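Matching sites in citrate synthase from Metallosphaera sedula, a protein that probably catalyses the condensation of oxaloacetate and acetyl-CoA with water to give citrate and CoA, a step of the tricarboxylic acid cycle (PDB 6ABX (chain A, 1.70 Å), residues Ser193-Ile198 and Glu342-Asn347), and in its relative citrate synthase from Pyrobaculum aerophilum (PDB 2IBP (chain B, 1.60 Å), residues Ser228-Leu233 and Glu381-Asn386). Structure 2 is superposed on structure 1 by the backbone atoms of these residues (RMSD 0.27 Å); each is numbered along its deposited sequence.

Structure 1 (6ABX); sequences STLSDI and EYLKDN.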
loop_
_atom_site.group_PDB
_atom_site.type_symbol
_atom_site.label_atom_id
_atom_site.label_comp_id
_atom_site.label_asym_id
_atom_site.label_seq_id
_atom_site.Cartn_x
_atom_site.Cartn_y
_atom_site.Cartn_z
ATOM N N SER A 193 9.549 0.551 4.916
ATOM C CA SER A 193 10.436 -0.207 5.829
ATOM C C SER A 193 11.148 -1.340 5.089
ATOM O O SER A 193 12.175 -1.848 5.589
ATOM C CB SER A 193 9.704 -0.704 7.055
ATOM O OG SER A 193 8.970 -1.916 6.800
ATOM N N THR A 194 10.629 -1.754 3.923
ATOM C CA THR A 194 11.246 -2.803 3.107
ATOM C C THR A 194 12.287 -2.222 2.133
ATOM O O THR A 194 12.874 -2.983 1.364
ATOM C CB THR A 194 10.214 -3.614 2.302
ATOM O OG1 THR A 194 9.751 -2.733 1.275
ATOM C CG2 THR A 194 9.028 -4.103 3.105
ATOM N N LEU A 195 12.444 -0.893 2.112
ATOM C CA LEU A 195 13.251 -0.107 1.184
ATOM C C LEU A 195 12.652 -0.103 -0.226
ATOM O O LEU A 195 13.332 0.224 -1.182
ATOM C CB LEU A 195 14.730 -0.506 1.212
ATOM C CG LEU A 195 15.396 -0.312 2.568
ATOM C CD1 LEU A 195 16.888 -0.556 2.456
ATOM C CD2 LEU A 195 15.147 1.088 3.147
ATOM N N SER A 196 11.341 -0.324 -0.324
ATOM C CA SER A 196 10.618 -0.034 -1.517
ATOM C C SER A 196 10.610 1.468 -1.756
ATOM O O SER A 196 10.845 2.281 -0.856
ATOM C CB SER A 196 9.212 -0.579 -1.437
ATOM O OG SER A 196 8.634 -0.532 -2.717
ATOM N N ASP A 197 10.252 1.856 -2.960
ATOM C CA ASP A 197 10.371 3.276 -3.364
ATOM C C ASP A 197 9.202 4.116 -2.824
ATOM O O ASP A 197 8.188 3.609 -2.397
ATOM C CB ASP A 197 10.403 3.324 -4.879
ATOM C CG ASP A 197 9.103 2.859 -5.490
ATOM O OD1 ASP A 197 8.912 1.630 -5.583
ATOM O OD2 ASP A 197 8.269 3.732 -5.852
ATOM N N ILE A 198 9.367 5.451 -2.890
ATOM C CA ILE A 198 8.420 6.360 -2.281
ATOM C C ILE A 198 7.073 6.350 -3.016
ATOM O O ILE A 198 6.015 6.526 -2.363
ATOM C CB ILE A 198 9.006 7.795 -2.202
ATOM C CG1 ILE A 198 8.173 8.731 -1.336
ATOM C CG2 ILE A 198 9.271 8.420 -3.562
ATOM C CD1 ILE A 198 8.041 8.311 0.099
ATOM N N GLU A 342 11.531 10.763 7.389
ATOM C CA GLU A 342 11.986 10.790 8.762
ATOM C C GLU A 342 12.372 9.381 9.219
ATOM O O GLU A 342 13.442 9.213 9.804
ATOM C CB GLU A 342 10.894 11.395 9.639
ATOM C CG GLU A 342 11.210 11.388 11.094
ATOM C CD GLU A 342 10.097 11.953 11.943
ATOM O OE1 GLU A 342 8.987 11.329 11.974
ATOM O OE2 GLU A 342 10.353 13.006 12.603
ATOM N N TYR A 343 11.495 8.410 8.962
ATOM C CA TYR A 343 11.687 6.998 9.394
ATOM C C TYR A 343 12.960 6.406 8.805
ATOM O O TYR A 343 13.699 5.665 9.520
ATOM C CB TYR A 343 10.490 6.145 8.961
ATOM C CG TYR A 343 10.475 4.779 9.595
ATOM C CD1 TYR A 343 10.120 4.633 10.917
ATOM C CD2 TYR A 343 10.765 3.638 8.865
ATOM C CE1 TYR A 343 10.140 3.400 11.543
ATOM C CE2 TYR A 343 10.769 2.398 9.469
ATOM C CZ TYR A 343 10.420 2.265 10.797
ATOM O OH TYR A 343 10.432 1.034 11.429
ATOM N N LEU A 344 13.204 6.698 7.524
ATOM C CA LEU A 344 14.293 6.123 6.775
ATOM C C LEU A 344 15.655 6.691 7.197
ATOM O O LEU A 344 16.662 6.210 6.680
ATOM C CB LEU A 344 14.107 6.339 5.276
ATOM C CG LEU A 344 12.956 5.542 4.649
ATOM C CD1 LEU A 344 12.782 5.946 3.205
ATOM C CD2 LEU A 344 13.178 4.029 4.772
ATOM N N LYS A 345 15.676 7.711 8.068
ATOM C CA LYS A 345 16.933 8.175 8.643
ATOM C C LYS A 345 17.545 7.044 9.479
ATOM O O LYS A 345 18.756 7.028 9.673
ATOM C CB LYS A 345 16.715 9.374 9.568
ATOM C CG LYS A 345 16.250 10.634 8.872
ATOM C CD LYS A 345 17.128 10.991 7.734
ATOM C CE LYS A 345 17.243 12.487 7.531
ATOM N NZ LYS A 345 16.019 13.032 6.906
ATOM N N ASP A 346 16.708 6.144 9.992
ATOM C CA ASP A 346 17.174 4.973 10.803
ATOM C C ASP A 346 16.155 3.841 10.611
ATOM O O ASP A 346 15.382 3.537 11.501
ATOM C CB ASP A 346 17.304 5.343 12.277
ATOM C CG ASP A 346 17.898 4.236 13.137
ATOM O OD1 ASP A 346 18.589 3.407 12.585
ATOM O OD2 ASP A 346 17.609 4.219 14.360
ATOM N N ASN A 347 16.136 3.279 9.394
ATOM C CA ASN A 347 15.086 2.332 8.998
ATOM C C ASN A 347 15.130 1.083 9.880
ATOM O O ASN A 347 16.187 0.631 10.317
ATOM C CB ASN A 347 15.195 1.921 7.538
ATOM C CG ASN A 347 14.065 1.021 7.107
ATOM O OD1 ASN A 347 12.902 1.351 7.356
ATOM N ND2 ASN A 347 14.391 -0.146 6.575
#
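Asn347 reaches across to Ser193 and grips its backbone: ND2 lies 3.0 Å from Ser193 O with a nearly straight N-H...O angle of 167°. Ser193 O lies in the plane of the amide, whereas the donor stands 40° above the carbonyl plane. CG anti to the backbone N (chi1 -176°) places ND2 beside Ser193 O; OD1 is buried here without a partner in the model. The contact ties the turn between helices 183-192 and 198-209 to the C-terminal end of helix 324-343, away from the annotated sites. Ser193 CB meets the Tyr343 ring obliquely at CE2, 4.1 Å off; Tyr343 OH is hydrogen-bonded to Lys348 O. Leu195, in the Schellman motif ending helix 183-192, lays CD2 3.7 Å from Asn347 ND2. Leu344 slides past it in the opposite sense, its CD2 3.9 Å from Leu195 CD2. Leu213 of the second subunit packs on Leu195.

What differs
The amide-to-carbonyl bond is kept: Asn347(A) ND2 to Ser193(A) O measures 3.0 Å, Asn386(B) ND2 to Ser228(B) O 2.9 Å. Ser193(A), Leu195(A), Tyr343(A) and Asn347(A) hold their places, as do their counterparts, and the comparable CA atoms coincide within the error.

Of the positions that can be compared, two are exchanged. In the exchange of Leu344(A) for Trp383(B), the inner atoms match: CD2 of Leu344(A) and CD1 of Trp383(B) are 0.4 Å apart, and the touch on Leu195(A) or Leu230(B) is kept. What Leu344(A) lacks is CE2, CE3, CZ2, CZ3 and CH2, the far part of the indole. This extension brings CZ2 of Trp383(B) to 3.3 Å from Ser231(B) O, so an indole carbon meets a backbone carbonyl in (B) alone; Leu344(A) CD1 stays 5.8 Å from Ser196(A) O.

At Ile198(A) against Leu233(B) the CB atoms coincide, while CG1 and CG2 of Ile198(A), and CG and CD1 of Leu233(B), have no counterparts. CD1 of Ile198(A) and CD2 of Leu233(B) end 1.4 Å apart. Leu233(B) CG touches Trp383(B) CH2 at 4.0 Å, whereas Ile198(A) CD1 comes no closer than 6.1 Å to Leu344(A) CD1, consistent with tighter packing of the loop against Trp383(B).

Structure 2 (2IBP); sequences STLSDL and EYWENN.
The side-chain amide of Asn386 grips the backbone of Ser228, with ND2 2.9 Å from Ser228 O and an N-H...O angle of 175°. Ser228 O lies in the amide plane, and the donor stands 39° above the carbonyl plane. CG anti to the backbone N (chi1 -172°) places ND2 beside Ser228 O; OD1 is buried here without a partner in the model. Ser228 CB meets the Tyr382 ring obliquely at CE2, 3.8 Å off; Tyr382 OH is hydrogen-bonded to Arg387 O. Leu230, in a Schellman motif, lays CD2 3.7 Å from Asn386 ND2, and Leu248 of the second subunit packs on it. Trp383 crosses Leu230 at a slant, its CD1 4.0 Å from Leu230 CD2, while NE1 is hydrogen-bonded to Ala227 O. The benzo part of the indole reaches further along the loop: Ser231 O sits at the ring edge, in plane, 3.3 Å from CZ2, and Leu233 CG lies obliquely 4.0 Å from CH2.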
loop_
_atom_site.group_PDB
_atom_site.type_symbol
_atom_site.label_atom_id
_atom_site.label_comp_id
_atom_site.label_asym_id
_atom_site.label_seq_id
_atom_site.Cartn_x
_atom_site.Cartn_y
_atom_site.Cartn_z
ATOM N N SER B 228 9.538 0.562 4.916
ATOM C CA SER B 228 10.470 -0.136 5.813
ATOM C C SER B 228 11.263 -1.253 5.125
ATOM O O SER B 228 12.303 -1.677 5.634
ATOM C CB SER B 228 9.792 -0.686 7.060
ATOM O OG SER B 228 9.067 -1.867 6.773
ATOM N N THR B 229 10.754 -1.720 3.982
ATOM C CA THR B 229 11.422 -2.737 3.179
ATOM C C THR B 229 12.379 -2.095 2.179
ATOM O O THR B 229 12.998 -2.778 1.364
ATOM C CB THR B 229 10.431 -3.561 2.355
ATOM O OG1 THR B 229 9.819 -2.744 1.349
ATOM C CG2 THR B 229 9.369 -4.195 3.228
ATOM N N LEU B 230 12.438 -0.768 2.233
ATOM C CA LEU B 230 13.193 0.057 1.307
ATOM C C LEU B 230 12.555 0.106 -0.067
ATOM O O LEU B 230 13.207 0.447 -1.059
ATOM C CB LEU B 230 14.670 -0.298 1.246
ATOM C CG LEU B 230 15.398 -0.101 2.586
ATOM C CD1 LEU B 230 16.892 -0.347 2.355
ATOM C CD2 LEU B 230 15.177 1.270 3.182
ATOM N N SER B 231 11.247 -0.185 -0.118
ATOM C CA SER B 231 10.474 -0.030 -1.328
ATOM C C SER B 231 10.438 1.465 -1.651
ATOM O O SER B 231 10.703 2.300 -0.799
ATOM C CB SER B 231 9.059 -0.584 -1.154
ATOM O OG SER B 231 8.335 -0.503 -2.364
ATOM N N ASP B 232 10.094 1.786 -2.885
ATOM C CA ASP B 232 10.186 3.158 -3.324
ATOM C C ASP B 232 9.101 4.069 -2.798
ATOM O O ASP B 232 8.027 3.622 -2.397
ATOM C CB ASP B 232 10.227 3.210 -4.836
ATOM C CG ASP B 232 8.922 2.797 -5.453
ATOM O OD1 ASP B 232 8.631 1.570 -5.512
ATOM O OD2 ASP B 232 8.204 3.708 -5.893
ATOM N N LEU B 233 9.373 5.372 -2.858
ATOM C CA LEU B 233 8.440 6.377 -2.363
ATOM C C LEU B 233 7.098 6.371 -3.048
ATOM O O LEU B 233 6.064 6.609 -2.402
ATOM C CB LEU B 233 9.071 7.762 -2.441
ATOM C CG LEU B 233 10.103 8.029 -1.354
ATOM C CD1 LEU B 233 11.098 9.126 -1.772
ATOM C CD2 LEU B 233 9.410 8.366 -0.051
ATOM N N GLU B 381 11.681 10.528 7.151
ATOM C CA GLU B 381 12.070 10.529 8.543
ATOM C C GLU B 381 12.409 9.117 9.023
ATOM O O GLU B 381 13.433 8.897 9.657
ATOM C CB GLU B 381 10.969 11.127 9.406
ATOM C CG GLU B 381 11.320 11.209 10.864
ATOM C CD GLU B 381 10.257 11.908 11.656
ATOM O OE1 GLU B 381 9.137 11.357 11.743
ATOM O OE2 GLU B 381 10.550 13.001 12.201
ATOM N N TYR B 382 11.564 8.150 8.680
ATOM C CA TYR B 382 11.797 6.770 9.085
ATOM C C TYR B 382 13.103 6.256 8.501
ATOM O O TYR B 382 13.833 5.514 9.155
ATOM C CB TYR B 382 10.638 5.872 8.656
ATOM C CG TYR B 382 10.666 4.541 9.348
ATOM C CD1 TYR B 382 10.407 4.464 10.707
ATOM C CD2 TYR B 382 10.947 3.367 8.654
ATOM C CE1 TYR B 382 10.452 3.261 11.373
ATOM C CE2 TYR B 382 10.960 2.137 9.309
ATOM C CZ TYR B 382 10.736 2.104 10.680
ATOM O OH TYR B 382 10.780 0.918 11.374
ATOM N N TRP B 383 13.354 6.608 7.246
ATOM C CA TRP B 383 14.573 6.195 6.563
ATOM C C TRP B 383 15.859 6.736 7.182
ATOM O O TRP B 383 16.958 6.317 6.790
ATOM C CB TRP B 383 14.527 6.541 5.086
ATOM C CG TRP B 383 13.661 5.639 4.264
ATOM C CD1 TRP B 383 13.119 4.437 4.641
ATOM C CD2 TRP B 383 13.458 5.735 2.849
ATOM N NE1 TRP B 383 12.503 3.846 3.575
ATOM C CE2 TRP B 383 12.713 4.601 2.454
ATOM C CE3 TRP B 383 13.805 6.686 1.884
ATOM C CZ2 TRP B 383 12.322 4.389 1.135
ATOM C CZ3 TRP B 383 13.420 6.474 0.574
ATOM C CH2 TRP B 383 12.680 5.332 0.210
ATOM N N GLU B 384 15.750 7.705 8.091
ATOM C CA GLU B 384 16.938 8.154 8.828
ATOM C C GLU B 384 17.408 7.075 9.811
ATOM O O GLU B 384 18.535 7.111 10.291
ATOM C CB GLU B 384 16.662 9.458 9.578
ATOM C CG GLU B 384 16.521 10.631 8.641
ATOM C CD GLU B 384 17.816 10.921 7.899
ATOM O OE1 GLU B 384 18.811 11.298 8.555
ATOM O OE2 GLU B 384 17.845 10.780 6.656
ATOM N N ASN B 385 16.534 6.130 10.138
ATOM C CA ASN B 385 16.904 5.008 11.002
ATOM C C ASN B 385 15.924 3.896 10.678
ATOM O O ASN B 385 15.035 3.589 11.464
ATOM C CB ASN B 385 16.829 5.358 12.483
ATOM C CG ASN B 385 17.428 4.261 13.359
ATOM O OD1 ASN B 385 18.138 3.385 12.865
ATOM N ND2 ASN B 385 17.198 4.346 14.663
ATOM N N ASN B 386 16.066 3.352 9.482
ATOM C CA ASN B 386 15.108 2.385 9.004
ATOM C C ASN B 386 15.235 1.046 9.692
ATOM O O ASN B 386 16.342 0.588 9.987
ATOM C CB ASN B 386 15.277 2.143 7.514
ATOM C CG ASN B 386 14.165 1.282 6.948
ATOM O OD1 ASN B 386 13.016 1.702 6.909
ATOM N ND2 ASN B 386 14.496 0.056 6.562
#